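Local coordinates for probable enoyl-CoA hydratase/isomerase (Pseudomonas aeruginosa PAO1, PDB 5WYD), which probably acts as a crotonase-family enoyl-CoA hydratase/isomerase, a hydro-lyase implicated in biosynthesis of the diffusible signal factor DSF, at residues W237-E240 with E241-R244; L225-G228 with A229-R232. The protein carries 1 engineered substitution. One frame throughout, in Å; residues are numbered along the deposited sequence.

Interaction 1 of 2, residues W237-E240 with E241-R244; sequences WLPE and ERER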
ATOM      1  N   TRP A 237      -6.004   8.674  -3.434  1.00 27.53           N
ATOM      2  CA  TRP A 237      -7.400   9.104  -3.426  1.00 26.93           C
ATOM      3  C   TRP A 237      -7.718  10.306  -4.305  1.00 32.96           C
ATOM      4  O   TRP A 237      -8.902  10.590  -4.479  1.00 35.53           O
ATOM      5  CB  TRP A 237      -7.836   9.423  -1.999  1.00 36.49           C
ATOM      6  CG  TRP A 237      -7.692   8.265  -1.107  1.00 33.75           C
ATOM      7  CD1 TRP A 237      -6.670   8.015  -0.255  1.00 25.26           C
ATOM      8  CD2 TRP A 237      -8.614   7.185  -0.972  1.00 28.67           C
ATOM      9  NE1 TRP A 237      -6.885   6.824   0.397  1.00 21.54           N
ATOM     10  CE2 TRP A 237      -8.077   6.299  -0.022  1.00 28.25           C
ATOM     11  CE3 TRP A 237      -9.831   6.870  -1.576  1.00 26.00           C
ATOM     12  CZ2 TRP A 237      -8.715   5.128   0.344  1.00 29.09           C
ATOM     13  CZ3 TRP A 237     -10.469   5.696  -1.207  1.00 23.92           C
ATOM     14  CH2 TRP A 237      -9.905   4.844  -0.255  1.00 31.05           C
ATOM     15  N   LEU A 238      -6.735  11.045  -4.821  1.00 38.23           N
ATOM     16  CA  LEU A 238      -7.072  12.267  -5.552  1.00 27.39           C
ATOM     17  C   LEU A 238      -7.946  12.065  -6.785  1.00 29.29           C
ATOM     18  O   LEU A 238      -8.917  12.826  -6.935  1.00 31.41           O
ATOM     19  CB  LEU A 238      -5.798  13.040  -5.932  1.00 24.94           C
ATOM     20  CG  LEU A 238      -4.962  13.760  -4.864  1.00 40.78           C
ATOM     21  CD1 LEU A 238      -5.821  14.861  -4.178  1.00 37.51           C
ATOM     22  CD2 LEU A 238      -4.301  12.870  -3.853  1.00 37.88           C
ATOM     23  N   PRO A 239      -7.704  11.089  -7.670  1.00 26.70           N
ATOM     24  CA  PRO A 239      -8.599  10.940  -8.829  1.00 26.96           C
ATOM     25  C   PRO A 239     -10.032  10.692  -8.414  1.00 33.24           C
ATOM     26  O   PRO A 239     -10.969  11.216  -9.042  1.00 35.69           O
ATOM     27  CB  PRO A 239      -7.983   9.757  -9.596  1.00 28.49           C
ATOM     28  CG  PRO A 239      -7.047   9.098  -8.672  1.00 23.27           C
ATOM     29  CD  PRO A 239      -6.556  10.170  -7.762  1.00 35.06           C
ATOM     30  N   GLU A 240     -10.220   9.901  -7.357  1.00 29.84           N
ATOM     31  CA  GLU A 240     -11.555   9.669  -6.843  1.00 22.08           C
ATOM     32  C   GLU A 240     -12.179  10.963  -6.323  1.00 29.35           C
ATOM     33  O   GLU A 240     -13.374  11.204  -6.519  1.00 24.41           O
ATOM     34  CB  GLU A 240     -11.491   8.627  -5.739  1.00 31.55           C
ATOM     35  CG  GLU A 240     -12.860   8.256  -5.178  1.00 43.47           C
ATOM     36  CD  GLU A 240     -12.806   7.048  -4.250  1.00 61.80           C
ATOM     37  OE1 GLU A 240     -11.698   6.491  -4.050  1.00 78.50           O
ATOM     38  OE2 GLU A 240     -13.875   6.655  -3.726  1.00 57.10           O
ATOM     39  N   GLU A 241     -11.384  11.827  -5.686  1.00 25.69           N
ATOM     40  CA  GLU A 241     -11.966  13.059  -5.180  1.00 26.30           C
ATOM     41  C   GLU A 241     -12.606  13.809  -6.334  1.00 27.87           C
ATOM     42  O   GLU A 241     -13.780  14.174  -6.269  1.00 27.58           O
ATOM     43  CB  GLU A 241     -10.903  13.926  -4.498  1.00 30.30           C
ATOM     44  CG  GLU A 241     -11.431  15.189  -3.753  1.00 33.36           C
ATOM     45  CD  GLU A 241     -10.314  16.122  -3.287  1.00 35.99           C
ATOM     46  OE1 GLU A 241      -9.378  16.303  -4.072  1.00 21.18           O
ATOM     47  OE2 GLU A 241     -10.324  16.609  -2.129  1.00 33.51           O
ATOM     48  N   ARG A 242     -11.905  13.897  -7.457  1.00 35.16           N
ATOM     49  CA  ARG A 242     -12.485  14.588  -8.599  1.00 37.91           C
ATOM     50  C   ARG A 242     -13.741  13.875  -9.082  1.00 38.57           C
ATOM     51  O   ARG A 242     -14.732  14.520  -9.430  1.00 29.06           O
ATOM     52  CB  ARG A 242     -11.462  14.710  -9.718  1.00 39.89           C
ATOM     53  CG  ARG A 242     -10.132  15.233  -9.256  1.00 28.37           C
ATOM     54  CD  ARG A 242      -9.208  15.459 -10.433  1.00 33.27           C
ATOM     55  NE  ARG A 242      -7.830  15.609  -9.990  1.00 38.26           N
ATOM     56  CZ  ARG A 242      -6.949  14.626  -9.988  1.00 28.20           C
ATOM     57  NH1 ARG A 242      -7.304  13.438 -10.431  1.00 19.00           N
ATOM     58  NH2 ARG A 242      -5.719  14.836  -9.553  1.00 23.32           N
ATOM     59  N   GLU A 243     -13.725  12.543  -9.098  1.00 33.82           N
ATOM     60  CA  GLU A 243     -14.894  11.797  -9.559  1.00 32.49           C
ATOM     61  C   GLU A 243     -16.107  12.029  -8.671  1.00 36.26           C
ATOM     62  O   GLU A 243     -17.227  12.213  -9.163  1.00 33.85           O
ATOM     63  CB  GLU A 243     -14.550  10.319  -9.632  1.00 26.54           C
ATOM     64  CG  GLU A 243     -15.718   9.389  -9.751  1.00 35.80           C
ATOM     65  CD  GLU A 243     -15.256   7.943  -9.859  1.00 33.44           C
ATOM     66  OE1 GLU A 243     -14.539   7.632 -10.828  1.00 44.21           O
ATOM     67  OE2 GLU A 243     -15.548   7.142  -8.957  1.00 21.04           O
ATOM     68  N   ARG A 244     -15.910  11.992  -7.355  1.00 32.96           N
ATOM     69  CA  ARG A 244     -17.040  12.159  -6.458  1.00 33.94           C
ATOM     70  C   ARG A 244     -17.587  13.571  -6.570  1.00 40.42           C
ATOM     71  O   ARG A 244     -18.806  13.783  -6.561  1.00 56.60           O
ATOM     72  CB  ARG A 244     -16.621  11.815  -5.020  1.00 30.93           C
ATOM     73  CG  ARG A 244     -16.022  10.401  -4.875  1.00 34.83           C
ATOM     74  CD  ARG A 244     -15.921   9.896  -3.437  1.00 40.63           C
ATOM     75  NE  ARG A 244     -17.216   9.468  -2.913  1.00 67.34           N
ATOM     76  CZ  ARG A 244     -17.388   8.724  -1.821  1.00 67.49           C
ATOM     77  NH1 ARG A 244     -16.341   8.298  -1.127  1.00 69.44           N
ATOM     78  NH2 ARG A 244     -18.610   8.395  -1.422  1.00 61.03           N
TER
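Four successive i to i+4 backbone hydrogen bonds tie W237-E240 to E241-R244 in the first turns of helix 238-249, from E241 N to W237 O (3.0 Å) through to R244 N to E240 O (2.8 Å), the last nearly straight at 166°. E240 and R244 run side by side in the same direction, R244 lying against helix 216-226. Their chains touch at CG, E240 CG lying 3.8 Å from R244 CG, and the R244 chain then bends at chi3 (76°). The ion pair at their ends is long, E240 OE2 to R244 NH1 3.9 Å; the oxygen stands well out of the guanidinium plane, and no N-H is aimed at it. R242 instead reaches back along the helix with its CG beside its own backbone N (chi1 -49°) and its chain extended as far as NE. This lays the guanidinium by the start of the helix, with L238 O over one face and R242 NH1 3.2 Å from P239 CA. Its charge is met by E243 of the third subunit and E103 of the second. L238 and E241 also lie alongside each other, L238 CD1 3.8 Å from E241 OE1, while the E241 carboxylate binds T158 N of the second subunit. E243 pairs with R242 of the third subunit and R96 of the fourth. Within the turn, then, the backbone supplies the directional bonds and E240-R244 only a loose electrostatic attraction, whereas the stronger charged pairing of R242 and E243 is spent on joining subunits of the hexamer.

Interaction 2 of 2, residues L225-G228 with A229-R232; sequences LIQG and ARER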
ATOM      1  N   LEU A 225     -13.723  10.535   2.215  1.00 30.45           N
ATOM      2  CA  LEU A 225     -12.489  11.026   1.615  1.00 26.93           C
ATOM      3  C   LEU A 225     -11.485  11.441   2.669  1.00 24.67           C
ATOM      4  O   LEU A 225     -10.316  11.035   2.620  1.00 32.27           O
ATOM      5  CB  LEU A 225     -12.795  12.214   0.722  1.00 12.59           C
ATOM      6  CG  LEU A 225     -13.596  11.827  -0.507  1.00 35.02           C
ATOM      7  CD1 LEU A 225     -13.836  13.044  -1.418  1.00  7.18           C
ATOM      8  CD2 LEU A 225     -12.853  10.695  -1.234  1.00 10.71           C
ATOM      9  N   ILE A 226     -11.947  12.172   3.679  1.00 28.27           N
ATOM     10  CA  ILE A 226     -11.031  12.588   4.731  1.00 28.39           C
ATOM     11  C   ILE A 226     -10.419  11.366   5.368  1.00 20.59           C
ATOM     12  O   ILE A 226      -9.218  11.319   5.615  1.00 17.95           O
ATOM     13  CB  ILE A 226     -11.770  13.439   5.779  1.00 31.83           C
ATOM     14  CG1 ILE A 226     -12.379  14.676   5.098  1.00 11.79           C
ATOM     15  CG2 ILE A 226     -10.822  13.762   6.939  1.00 15.23           C
ATOM     16  CD1 ILE A 226     -13.172  15.557   6.006  1.00 24.57           C
ATOM     17  N   GLN A 227     -11.211  10.317   5.530  1.00 37.54           N
ATOM     18  CA  GLN A 227     -10.729   9.112   6.174  1.00 32.00           C
ATOM     19  C   GLN A 227     -10.101   8.145   5.188  1.00 36.73           C
ATOM     20  O   GLN A 227      -9.763   7.020   5.572  1.00 55.73           O
ATOM     21  CB  GLN A 227     -11.878   8.426   6.899  1.00 29.58           C
ATOM     22  CG  GLN A 227     -12.482   9.288   7.939  1.00 29.46           C
ATOM     23  CD  GLN A 227     -13.554   8.579   8.743  1.00 33.97           C
ATOM     24  OE1 GLN A 227     -13.755   8.884   9.907  1.00 39.41           O
ATOM     25  NE2 GLN A 227     -14.203   7.598   8.142  1.00 26.04           N
ATOM     26  N   GLY A 228      -9.921   8.562   3.934  1.00 29.86           N
ATOM     27  CA  GLY A 228      -9.307   7.682   2.963  1.00 27.44           C
ATOM     28  C   GLY A 228      -7.876   7.316   3.299  1.00 31.43           C
ATOM     29  O   GLY A 228      -7.436   6.199   3.012  1.00 30.14           O
ATOM     30  N   ALA A 229      -7.140   8.236   3.918  1.00 23.36           N
ATOM     31  CA  ALA A 229      -5.737   7.989   4.222  1.00 15.05           C
ATOM     32  C   ALA A 229      -5.574   6.764   5.092  1.00 24.06           C
ATOM     33  O   ALA A 229      -4.536   6.098   5.030  1.00 36.65           O
ATOM     34  CB  ALA A 229      -5.101   9.202   4.893  1.00 34.74           C
ATOM     35  N   ARG A 230      -6.545   6.483   5.959  1.00 18.03           N
ATOM     36  CA  ARG A 230      -6.417   5.291   6.797  1.00 34.85           C
ATOM     37  C   ARG A 230      -6.373   4.032   5.948  1.00 26.02           C
ATOM     38  O   ARG A 230      -5.671   3.075   6.274  1.00 38.14           O
ATOM     39  CB  ARG A 230      -7.553   5.165   7.802  1.00 21.49           C
ATOM     40  CG  ARG A 230      -7.863   6.406   8.532  1.00 31.47           C
ATOM     41  CD  ARG A 230      -8.926   6.148   9.558  1.00 29.15           C
ATOM     42  NE  ARG A 230      -9.238   7.376  10.264  1.00 30.64           N
ATOM     43  CZ  ARG A 230     -10.025   7.452  11.326  1.00 33.51           C
ATOM     44  NH1 ARG A 230     -10.566   6.360  11.827  1.00 38.72           N
ATOM     45  NH2 ARG A 230     -10.270   8.625  11.889  1.00 36.22           N
ATOM     46  N   GLU A 231      -7.218   3.965   4.932  1.00 24.24           N
ATOM     47  CA  GLU A 231      -7.196   2.814   4.049  1.00 29.18           C
ATOM     48  C   GLU A 231      -5.962   2.806   3.144  1.00 30.27           C
ATOM     49  O   GLU A 231      -5.370   1.748   2.899  1.00 33.41           O
ATOM     50  CB  GLU A 231      -8.498   2.785   3.255  1.00 33.86           C
ATOM     51  CG  GLU A 231      -9.699   2.485   4.143  1.00 28.53           C
ATOM     52  CD  GLU A 231      -9.706   1.063   4.673  1.00 38.03           C
ATOM     53  OE1 GLU A 231     -10.617   0.737   5.461  1.00 38.80           O
ATOM     54  OE2 GLU A 231      -8.798   0.278   4.318  1.00 41.37           O
ATOM     55  N   ARG A 232      -5.560   3.971   2.645  1.00 29.09           N
ATOM     56  CA  ARG A 232      -4.536   4.045   1.617  1.00 32.45           C
ATOM     57  C   ARG A 232      -3.814   5.386   1.674  1.00 30.05           C
ATOM     58  O   ARG A 232      -4.247   6.329   2.331  1.00 38.59           O
ATOM     59  CB  ARG A 232      -5.195   3.857   0.245  1.00 31.17           C
ATOM     60  CG  ARG A 232      -4.252   3.598  -0.899  1.00 31.06           C
ATOM     61  CD  ARG A 232      -5.078   3.166  -2.009  1.00 39.78           C
ATOM     62  NE  ARG A 232      -6.158   4.127  -2.314  1.00 24.86           N
ATOM     63  CZ  ARG A 232      -7.312   3.809  -2.890  1.00 35.21           C
ATOM     64  NH1 ARG A 232      -7.558   2.578  -3.158  1.00 36.07           N
ATOM     65  NH2 ARG A 232      -8.230   4.710  -3.204  1.00 34.85           N
TER
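The break between helix 216-226 and the short helix 228-231 is bridged here, where Q227 leaves helical geometry and the chain turns into a weakly bonded helical turn. Q227 O receives R230 N at 3.3 Å, a bent bond (139° at the hydrogen) whose donor stands above the carbonyl plane. One residue on, G228 O accepts R232 N at 2.9 Å. G228 N in turn donates to L225 O (2.8 Å). Q227 and R230 project together from this turn. With R230 CG set beside its backbone N (chi1 -47°) and the chain straight out to NE, R230 CB and CG lie against Q227 O, CG at 3.6 Å. At the far end Q227 OE1 sits over one face of the R230 guanidinium, 4.0 Å from R230 NH2, the amide and guanidinium planes 36° apart. Both polar ends have stronger partners in the second subunit: E167 forms a salt bridge with R230, and K171 donates to Q227 OE1. E231 bends away at chi2 and bonds N235 of the fifth subunit. An amide oxygen above a guanidinium face gives at most a weak electrostatic contact, so the Q227-R230 pairing is chiefly one of neighbouring chains pointing the same way, the guanidinium held by a salt bridge and the amide oxygen by a hydrogen bond from a lysine, both across the subunit interface.

Both interactions are partly buried and lie in consecutive helical elements of the C-terminal part of the chain, their centres about 12 Å apart. W237 joins them: its NE1 lies 2.7 Å from G228 O, and its ring makes a cation-pi contact with R232. L225 packs on E241 and R244, bringing helix 216-226 against helix 238-249. Interaction 1, farther from the centre of the chain, is a regular helical turn; interaction 2, with more buried residues, is a kink with fewer and partly bent backbone bonds. Each meets the second subunit, but interaction 1 adds charge pairs with the third and fourth, and interaction 2 a hydrogen bond to the fifth.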